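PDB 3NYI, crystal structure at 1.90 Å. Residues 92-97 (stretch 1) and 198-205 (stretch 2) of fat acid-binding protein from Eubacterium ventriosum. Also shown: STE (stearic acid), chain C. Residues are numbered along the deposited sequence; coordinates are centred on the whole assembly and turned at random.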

# COMPACT_ATOMS: atom_id res chain seq x y z
N ILE A 92 -0.22 2.95 -6.68
CA ILE A 92 -1.10 3.33 -5.59
C ILE A 92 -2.43 3.85 -6.19
O ILE A 92 -2.46 4.31 -7.34
CB ILE A 92 -0.42 4.42 -4.73
CG1 ILE A 92 -1.14 4.63 -3.39
CG2 ILE A 92 -0.30 5.75 -5.53
CD1 ILE A 92 -0.40 5.62 -2.43
N THR A 93 -3.51 3.76 -5.42
CA THR A 93 -4.81 4.29 -5.86
C THR A 93 -4.74 5.70 -6.46
O THR A 93 -4.08 6.58 -5.91
CB THR A 93 -5.86 4.29 -4.72
OG1 THR A 93 -7.05 4.94 -5.18
CG2 THR A 93 -5.33 5.01 -3.50
N THR A 94 -5.43 5.90 -7.58
CA THR A 94 -5.45 7.20 -8.24
C THR A 94 -6.08 8.26 -7.37
O THR A 94 -5.91 9.45 -7.61
CB THR A 94 -6.27 7.17 -9.54
OG1 THR A 94 -7.53 6.55 -9.28
CG2 THR A 94 -5.55 6.41 -10.61
N LEU A 95 -6.86 7.83 -6.37
CA LEU A 95 -7.48 8.79 -5.45
C LEU A 95 -6.50 9.40 -4.44
O LEU A 95 -6.85 10.39 -3.80
CB LEU A 95 -8.70 8.16 -4.73
CG LEU A 95 -9.82 7.73 -5.68
CD1 LEU A 95 -10.97 7.01 -4.95
CD2 LEU A 95 -10.34 8.93 -6.45
N PHE A 96 -5.30 8.83 -4.30
CA PHE A 96 -4.29 9.38 -3.39
C PHE A 96 -3.16 10.11 -4.14
O PHE A 96 -2.48 10.94 -3.57
CB PHE A 96 -3.58 8.31 -2.53
CG PHE A 96 -4.47 7.65 -1.50
CD1 PHE A 96 -5.71 8.16 -1.19
CD2 PHE A 96 -4.00 6.53 -0.80
CE1 PHE A 96 -6.52 7.53 -0.23
CE2 PHE A 96 -4.80 5.91 0.16
CZ PHE A 96 -6.06 6.41 0.44
N SER A 97 -2.92 9.73 -5.39
CA SER A 97 -1.68 10.16 -6.04
C SER A 97 -1.83 10.16 -7.55
O SER A 97 -2.60 9.38 -8.09
CB SER A 97 -0.55 9.19 -5.66
OG SER A 97 0.64 9.48 -6.36
N ILE A 198 -10.89 2.68 7.55
CA ILE A 198 -11.03 1.58 6.63
C ILE A 198 -10.69 2.06 5.24
O ILE A 198 -11.22 3.06 4.79
CB ILE A 198 -12.50 1.05 6.58
CG1 ILE A 198 -12.95 0.59 7.96
CG2 ILE A 198 -12.61 -0.08 5.55
CD1 ILE A 198 -14.43 0.18 8.03
N MSE A 199 -9.80 1.34 4.56
CA MSE A 199 -9.57 1.60 3.15
C MSE A 199 -10.33 0.60 2.30
O MSE A 199 -10.15 -0.62 2.45
CB MSE A 199 -8.08 1.55 2.78
CG MSE A 199 -7.86 1.87 1.31
SE MSE A 199 -5.99 2.01 0.76
CE MSE A 199 -6.34 2.78 -1.02
N LYS A 200 -11.18 1.10 1.42
CA LYS A 200 -11.89 0.22 0.53
C LYS A 200 -12.31 0.99 -0.69
O LYS A 200 -12.53 2.21 -0.62
CB LYS A 200 -13.12 -0.39 1.22
CG LYS A 200 -14.34 0.51 1.25
CD LYS A 200 -15.54 -0.26 1.86
CE LYS A 200 -16.81 0.59 1.91
NZ LYS A 200 -17.98 -0.17 2.48
N ASP A 201 -12.38 0.28 -1.81
CA ASP A 201 -12.83 0.91 -3.04
C ASP A 201 -11.93 2.08 -3.44
O ASP A 201 -12.39 3.06 -4.03
CB ASP A 201 -14.26 1.42 -2.87
CG ASP A 201 -15.15 1.00 -4.00
OD1 ASP A 201 -15.40 1.84 -4.89
OD2 ASP A 201 -15.59 -0.17 -4.01
N GLY A 202 -10.65 2.02 -3.07
CA GLY A 202 -9.69 3.03 -3.51
C GLY A 202 -9.51 4.26 -2.64
O GLY A 202 -8.69 5.14 -2.97
N ASP A 203 -10.22 4.32 -1.52
CA ASP A 203 -10.17 5.50 -0.67
C ASP A 203 -10.33 5.14 0.82
O ASP A 203 -10.61 3.98 1.15
CB ASP A 203 -11.29 6.46 -1.10
CG ASP A 203 -10.99 7.93 -0.77
OD1 ASP A 203 -10.06 8.21 0.01
OD2 ASP A 203 -11.69 8.81 -1.32
N ILE A 204 -10.20 6.12 1.71
CA ILE A 204 -10.39 5.89 3.15
C ILE A 204 -11.70 6.45 3.70
O ILE A 204 -12.21 7.46 3.23
CB ILE A 204 -9.21 6.39 4.00
CG1 ILE A 204 -8.81 7.82 3.59
CG2 ILE A 204 -7.99 5.46 3.82
CD1 ILE A 204 -7.66 8.39 4.44
N GLY A 205 -12.22 5.78 4.72
CA GLY A 205 -13.43 6.20 5.40
C GLY A 205 -13.33 5.87 6.88
O GLY A 205 -12.44 5.13 7.30
C1 STE C . 2.14 11.54 -3.89
O1 STE C . 1.71 11.49 -5.01
O2 STE C . 2.60 12.57 -3.49
C2 STE C . 1.87 10.37 -2.92
C3 STE C . 0.66 10.68 -2.01
C4 STE C . 0.48 9.55 -0.96
C5 STE C . -0.85 9.70 -0.20
C6 STE C . -0.98 8.59 0.87
C7 STE C . -2.26 8.78 1.72
C8 STE C . -2.40 7.55 2.66
C9 STE C . -3.65 7.68 3.56
C10 STE C . -3.69 6.47 4.54
C11 STE C . -4.17 5.24 3.77
C12 STE C . -3.29 3.98 3.93
C13 STE C . -2.45 3.92 5.21
C14 STE C . -2.63 2.50 5.80
C15 STE C . -1.54 2.18 6.85
C16 STE C . -1.98 0.94 7.66
C17 STE C . -1.52 -0.34 6.93
C18 STE C . -1.79 -1.60 7.80

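Stretch 2 is a tight hairpin: strands 198-200 and 203-205 pair through Ile198 N to Gly205 O and Gly205 N to Ile198 O (both 2.9 Å), and a type I' turn from Lys200 to Asp203 joins them. Stretch 1 is irregular and lies against the turn, with Thr93 CA 5.6 Å from Gly202 CA. Within it, Phe96 N donates to Thr93 O (3.0 Å).

The single hydrogen bond across the interface runs from Thr93 OG1 to Gly202 O at 2.8 Å. The t rotamer of Thr93 (chi1 174°) serves three contacts at once: OG1 donates to that carbonyl, accepts from Leu95 N (3.1 Å, N-H...O angle 156°), and CG2 rests 3.5 Å from Met199 CE. Gly202 sits at phi/psi 89/1, where a CB would jam against the preceding carbonyl oxygen; an ideal CB would also lie 3.4 Å from Thr93 OG1.

The CA-to-CB bond of Leu95 points toward stretch 2, which leaves CB 3.5 Å from Gly202 O; the m,t rotamer (chi1 -62°, chi2 176°) then carries CD1 to 3.9 Å from Asp203 CB.

Phe96 has its CA-to-CB bond sideways, but chi1 of -68° (m) brings the ring end nearer the hairpin. Gly202 O lies over one face, 4.2 Å from CE1, and stearic acid C7 over the opposite face. At the edge, Asp203 OD1 approaches CE1 at 3.6 Å, a favourable position for a carboxylate oxygen near the electropositive ring hydrogens, and Ile204 CG2 packs 4.0 Å from CZ. Asp203 OD1 also accepts from Ile204 N (2.7 Å), which helps fix its t rotamer. Met199, a selenomethionine, is extended (t,t,t), carrying CE to 3.7 Å from Phe96 CE2; its SE atom lies 5.2 Å from the Phe96 ring centroid, 63° off the normal, an oblique approach.

The lipid extends this apolar packing, with Ile204 CG2 3.8 Å from stearic acid C11. Away from the interface, Ser97 OG donates to stearic acid O1 at 2.6 Å.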